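Local atomic coordinates of USG-1 protein homolog (PDB entry 2HJS), a protein that probably binds NAD and acts as an NAD- or NADP-dependent oxidoreductase on aldehyde or oxo groups. Residues S105-E117 and S129-A143. Residues are numbered along the deposited sequence; the frame is centred on the assembly and turned at random. Where two conformers were deposited one is given.
Sequences SVAPPVMVSVNAE and SSPCAVAAELCEVLA
At the edge of the Rossmann-type sheet, where strand 127-129 gives way to helix 133-145, P109 and S129 form a single backbone bridge. V110 N donates to S129 O over 3.0 Å, and S129 N donates to P108 O. S129 adds a third bond through its side chain: with OG anti to its own carbonyl carbon (chi1 -65°), the hydroxyl reaches back to A107 O at 2.7 Å, approaching from above that carbonyl's plane. Just past the bridge the two segments are still linked by a water that donates to V110 O and also bonds S130 OG.

Beyond this the contact is made by packing of M111, S113 and V114 against P131 and the helix. The side chain of M111, a selenomethionine, runs obliquely over P131, with M111 CG 3.7 Å from P131 CG. The bend at chi3 (73°) then turns the methyl onto the helix, where M111 CE lies 3.2 Å from A136 O and also meets E140 CB. V114 packs beside it through CG2, which lies 3.7 Å from C139 O and touches the CB atoms of C139 and A143. S113 completes the row, its O against A143 CB and its OG near E140 CB; the carboxylate of E140 leads away to T294 and K320.

The 105-117 loop is braced from within by N115, whose amide spans two backbone groups: ND2 gives a nearly straight bond to P109 O, on a lone pair, while OD1 receives M111 N at 2.8 Å. This holds the extended run 109-111 in place as it passes P131. Helix 317-336 also touches M111 and A136, through N325. Such a buried junction, an edge strand bridged by a loop and leading into a helix whose V134 and L138 touch strand 246-254 of the second sheet, fits the two-domain semialdehyde dehydrogenase fold and probably helps join its nucleotide-binding part to the part with that sheet.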
loop_
_atom_site.group_PDB
_atom_site.type_symbol
_atom_site.label_atom_id
_atom_site.label_comp_id
_atom_site.label_asym_id
_atom_site.label_seq_id
_atom_site.Cartn_x
_atom_site.Cartn_y
_atom_site.Cartn_z
ATOM N N SER A 105 -6.240 28.187 9.987
ATOM C CA SER A 105 -5.984 29.620 10.025
ATOM C C SER A 105 -5.460 30.142 11.360
ATOM O O SER A 105 -4.606 31.030 11.374
ATOM C CB SER A 105 -7.220 30.411 9.581
ATOM O OG SER A 105 -8.249 30.345 10.547
ATOM N N VAL A 106 -5.970 29.602 12.467
ATOM C CA VAL A 106 -5.532 30.031 13.793
ATOM C C VAL A 106 -4.078 29.625 14.015
ATOM O O VAL A 106 -3.272 30.450 14.464
ATOM C CB VAL A 106 -6.465 29.545 14.939
ATOM C CG1 VAL A 106 -5.869 29.904 16.301
ATOM C CG2 VAL A 106 -7.849 30.194 14.813
ATOM N N ALA A 107 -3.753 28.368 13.684
ATOM C CA ALA A 107 -2.375 27.882 13.738
ATOM C C ALA A 107 -2.006 27.241 12.398
ATOM O O ALA A 107 -2.201 26.049 12.190
ATOM C CB ALA A 107 -2.166 26.907 14.905
ATOM N N PRO A 108 -1.481 28.058 11.472
ATOM C CA PRO A 108 -1.103 27.584 10.144
ATOM C C PRO A 108 0.046 26.565 10.211
ATOM O O PRO A 108 0.936 26.684 11.074
ATOM C CB PRO A 108 -0.670 28.869 9.414
ATOM C CG PRO A 108 -0.420 29.881 10.486
ATOM C CD PRO A 108 -1.231 29.508 11.668
ATOM N N PRO A 109 -0.008 25.528 9.352
ATOM C CA PRO A 109 1.116 24.598 9.271
ATOM C C PRO A 109 2.375 25.232 8.667
ATOM O O PRO A 109 2.293 25.881 7.618
ATOM C CB PRO A 109 0.588 23.465 8.395
ATOM C CG PRO A 109 -0.561 24.062 7.610
ATOM C CD PRO A 109 -1.127 25.158 8.452
ATOM N N VAL A 110 3.513 25.071 9.351
ATOM C CA VAL A 110 4.805 25.576 8.873
ATOM C C VAL A 110 5.866 24.485 8.981
ATOM O O VAL A 110 5.967 23.764 10.008
ATOM C CB VAL A 110 5.319 26.838 9.648
ATOM C CG1 VAL A 110 6.601 27.391 9.005
ATOM C CG2 VAL A 110 4.266 27.937 9.752
HETATM N N MSE A 111 6.655 24.375 7.916
HETATM C CA MSE A 111 7.856 23.548 7.889
HETATM C C MSE A 111 9.060 24.329 7.405
HETATM O O MSE A 111 9.013 24.979 6.368
HETATM C CB MSE A 111 7.673 22.372 6.953
HETATM C CG MSE A 111 6.773 21.331 7.497
HETATM SE SE MSE A 111 6.547 19.938 6.149
HETATM C CE MSE A 111 8.333 19.109 6.296
ATOM N N VAL A 112 10.160 24.211 8.135
ATOM C CA VAL A 112 11.438 24.813 7.725
ATOM C C VAL A 112 11.861 24.436 6.279
ATOM O O VAL A 112 12.240 25.291 5.518
ATOM C CB VAL A 112 12.562 24.466 8.743
ATOM C CG1 VAL A 112 13.886 25.097 8.336
ATOM C CG2 VAL A 112 12.165 24.939 10.149
ATOM N N SER A 113 11.753 23.159 5.903
ATOM C CA SER A 113 12.237 22.705 4.585
ATOM C C SER A 113 11.315 23.110 3.396
ATOM O O SER A 113 11.653 22.856 2.212
ATOM C CB SER A 113 12.494 21.160 4.598
ATOM O OG SER A 113 11.337 20.360 4.920
ATOM N N VAL A 114 10.169 23.740 3.715
ATOM C CA VAL A 114 9.034 23.894 2.766
ATOM C C VAL A 114 8.510 25.336 2.635
ATOM O O VAL A 114 8.504 25.884 1.540
ATOM C CB VAL A 114 7.864 22.956 3.113
ATOM C CG1 VAL A 114 6.713 23.113 2.101
ATOM C CG2 VAL A 114 8.318 21.520 3.150
ATOM N N ASN A 115 8.089 25.950 3.743
ATOM C CA ASN A 115 7.386 27.238 3.672
ATOM C C ASN A 115 7.766 28.107 4.839
ATOM O O ASN A 115 6.923 28.817 5.405
ATOM C CB ASN A 115 5.850 27.050 3.603
ATOM C CG ASN A 115 5.231 26.575 4.939
ATOM O OD1 ASN A 115 5.876 25.852 5.721
ATOM N ND2 ASN A 115 3.969 26.978 5.196
ATOM N N ALA A 116 9.059 28.066 5.180
ATOM C CA ALA A 116 9.598 28.772 6.336
ATOM C C ALA A 116 9.283 30.256 6.262
ATOM O O ALA A 116 9.002 30.888 7.277
ATOM C CB ALA A 116 11.112 28.540 6.447
ATOM N N GLU A 117 9.318 30.788 5.044
ATOM C CA GLU A 117 9.039 32.196 4.764
ATOM C C GLU A 117 7.629 32.620 5.194
ATOM O O GLU A 117 7.322 33.808 5.224
ATOM C CB GLU A 117 9.306 32.516 3.279
ATOM C CG GLU A 117 8.547 31.660 2.269
ATOM C CD GLU A 117 9.102 30.248 2.060
ATOM O OE1 GLU A 117 10.075 29.840 2.717
ATOM O OE2 GLU A 117 8.552 29.532 1.210
ATOM N N SER A 129 1.222 25.267 13.585
ATOM C CA SER A 129 1.064 23.822 13.572
ATOM C C SER A 129 2.279 23.177 12.917
ATOM O O SER A 129 2.813 23.668 11.919
ATOM C CB SER A 129 -0.216 23.399 12.824
ATOM O OG SER A 129 -1.377 23.848 13.509
ATOM N N SER A 130 2.715 22.069 13.474
ATOM C CA SER A 130 3.649 21.230 12.744
ATOM C C SER A 130 2.821 20.075 12.136
ATOM O O SER A 130 2.079 19.418 12.860
ATOM C CB SER A 130 4.757 20.764 13.687
ATOM O OG SER A 130 5.855 20.246 12.980
ATOM N N PRO A 131 2.949 19.819 10.807
ATOM C CA PRO A 131 2.086 18.871 10.076
ATOM C C PRO A 131 2.113 17.438 10.622
ATOM O O PRO A 131 3.074 17.028 11.297
ATOM C CB PRO A 131 2.652 18.881 8.637
ATOM C CG PRO A 131 3.508 20.093 8.561
ATOM C CD PRO A 131 3.986 20.406 9.938
ATOM N N CYS A 132 1.067 16.679 10.310
ATOM C CA CYS A 132 1.092 15.242 10.592
ATOM C C CYS A 132 2.259 14.610 9.816
ATOM O O CYS A 132 2.710 15.171 8.820
ATOM C CB CYS A 132 -0.240 14.585 10.231
ATOM S SG CYS A 132 -0.557 14.477 8.495
ATOM N N ALA A 133 2.764 13.482 10.304
ATOM C CA ALA A 133 3.940 12.850 9.737
ATOM C C ALA A 133 3.849 12.629 8.228
ATOM O O ALA A 133 4.808 12.930 7.489
ATOM C CB ALA A 133 4.236 11.512 10.445
ATOM N N VAL A 134 2.718 12.098 7.759
ATOM C CA VAL A 134 2.636 11.765 6.333
ATOM C C VAL A 134 2.752 13.017 5.452
ATOM O O VAL A 134 3.493 13.008 4.467
ATOM C CB VAL A 134 1.350 10.973 5.984
ATOM C CG1 VAL A 134 1.157 10.900 4.457
ATOM C CG2 VAL A 134 1.444 9.570 6.570
ATOM N N ALA A 135 2.021 14.076 5.801
ATOM C CA ALA A 135 2.090 15.316 5.054
ATOM C C ALA A 135 3.507 15.916 5.135
ATOM O O ALA A 135 4.010 16.470 4.146
ATOM C CB ALA A 135 1.083 16.316 5.590
ATOM N N ALA A 136 4.141 15.798 6.298
ATOM C CA ALA A 136 5.493 16.359 6.487
ATOM C C ALA A 136 6.480 15.671 5.595
ATOM O O ALA A 136 7.317 16.326 4.985
ATOM C CB ALA A 136 5.947 16.245 7.967
ATOM N N GLU A 137 6.370 14.347 5.507
ATOM C CA GLU A 137 7.313 13.536 4.719
ATOM C C GLU A 137 7.079 13.674 3.208
ATOM O O GLU A 137 8.022 13.766 2.433
ATOM C CB GLU A 137 7.281 12.071 5.177
ATOM C CG GLU A 137 7.672 11.940 6.652
ATOM C CD GLU A 137 6.923 10.827 7.406
ATOM O OE1 GLU A 137 6.003 10.176 6.826
ATOM O OE2 GLU A 137 7.268 10.616 8.597
ATOM N N LEU A 138 5.818 13.699 2.792
ATOM C CA LEU A 138 5.500 14.010 1.410
ATOM C C LEU A 138 6.121 15.366 1.015
ATOM O O LEU A 138 6.846 15.454 0.015
ATOM C CB LEU A 138 3.990 14.074 1.201
ATOM C CG LEU A 138 3.522 14.284 -0.248
ATOM C CD1 LEU A 138 4.022 13.169 -1.169
ATOM C CD2 LEU A 138 1.985 14.400 -0.334
ATOM N N CYS A 139 5.828 16.407 1.800
ATOM C CA CYS A 139 6.184 17.782 1.408
ATOM C C CYS A 139 7.669 18.018 1.446
ATOM O O CYS A 139 8.196 18.765 0.626
ATOM C CB CYS A 139 5.453 18.828 2.268
ATOM S SG CYS A 139 3.687 18.883 1.899
ATOM N N GLU A 140 8.338 17.370 2.387
ATOM C CA GLU A 140 9.771 17.481 2.485
ATOM C C GLU A 140 10.448 16.992 1.209
ATOM O O GLU A 140 11.460 17.540 0.802
ATOM C CB GLU A 140 10.288 16.674 3.686
ATOM C CG GLU A 140 11.788 16.452 3.680
ATOM C CD GLU A 140 12.246 15.561 4.827
ATOM O OE1 GLU A 140 11.410 14.757 5.316
ATOM O OE2 GLU A 140 13.437 15.666 5.238
ATOM N N VAL A 141 9.892 15.945 0.602
ATOM C CA VAL A 141 10.461 15.355 -0.597
ATOM C C VAL A 141 10.044 16.142 -1.843
ATOM O O VAL A 141 10.855 16.374 -2.725
ATOM C CB VAL A 141 10.046 13.864 -0.722
ATOM C CG1 VAL A 141 10.423 13.292 -2.113
ATOM C CG2 VAL A 141 10.685 13.059 0.416
ATOM N N LEU A 142 8.789 16.566 -1.896
ATOM C CA LEU A 142 8.273 17.311 -3.049
ATOM C C LEU A 142 8.802 18.735 -3.192
ATOM O O LEU A 142 9.046 19.190 -4.313
ATOM C CB LEU A 142 6.763 17.397 -2.974
ATOM C CG LEU A 142 5.966 16.387 -3.778
ATOM C CD1 LEU A 142 6.598 15.003 -3.809
ATOM C CD2 LEU A 142 4.570 16.352 -3.179
ATOM N N ALA A 143 8.947 19.444 -2.071
ATOM C CA ALA A 143 9.377 20.845 -2.120
ATOM C C ALA A 143 10.604 21.073 -3.035
ATOM O O ALA A 143 10.530 21.887 -3.960
ATOM C CB ALA A 143 9.613 21.418 -0.718
HETATM O O HOH W 1 7.281 21.659 10.968
#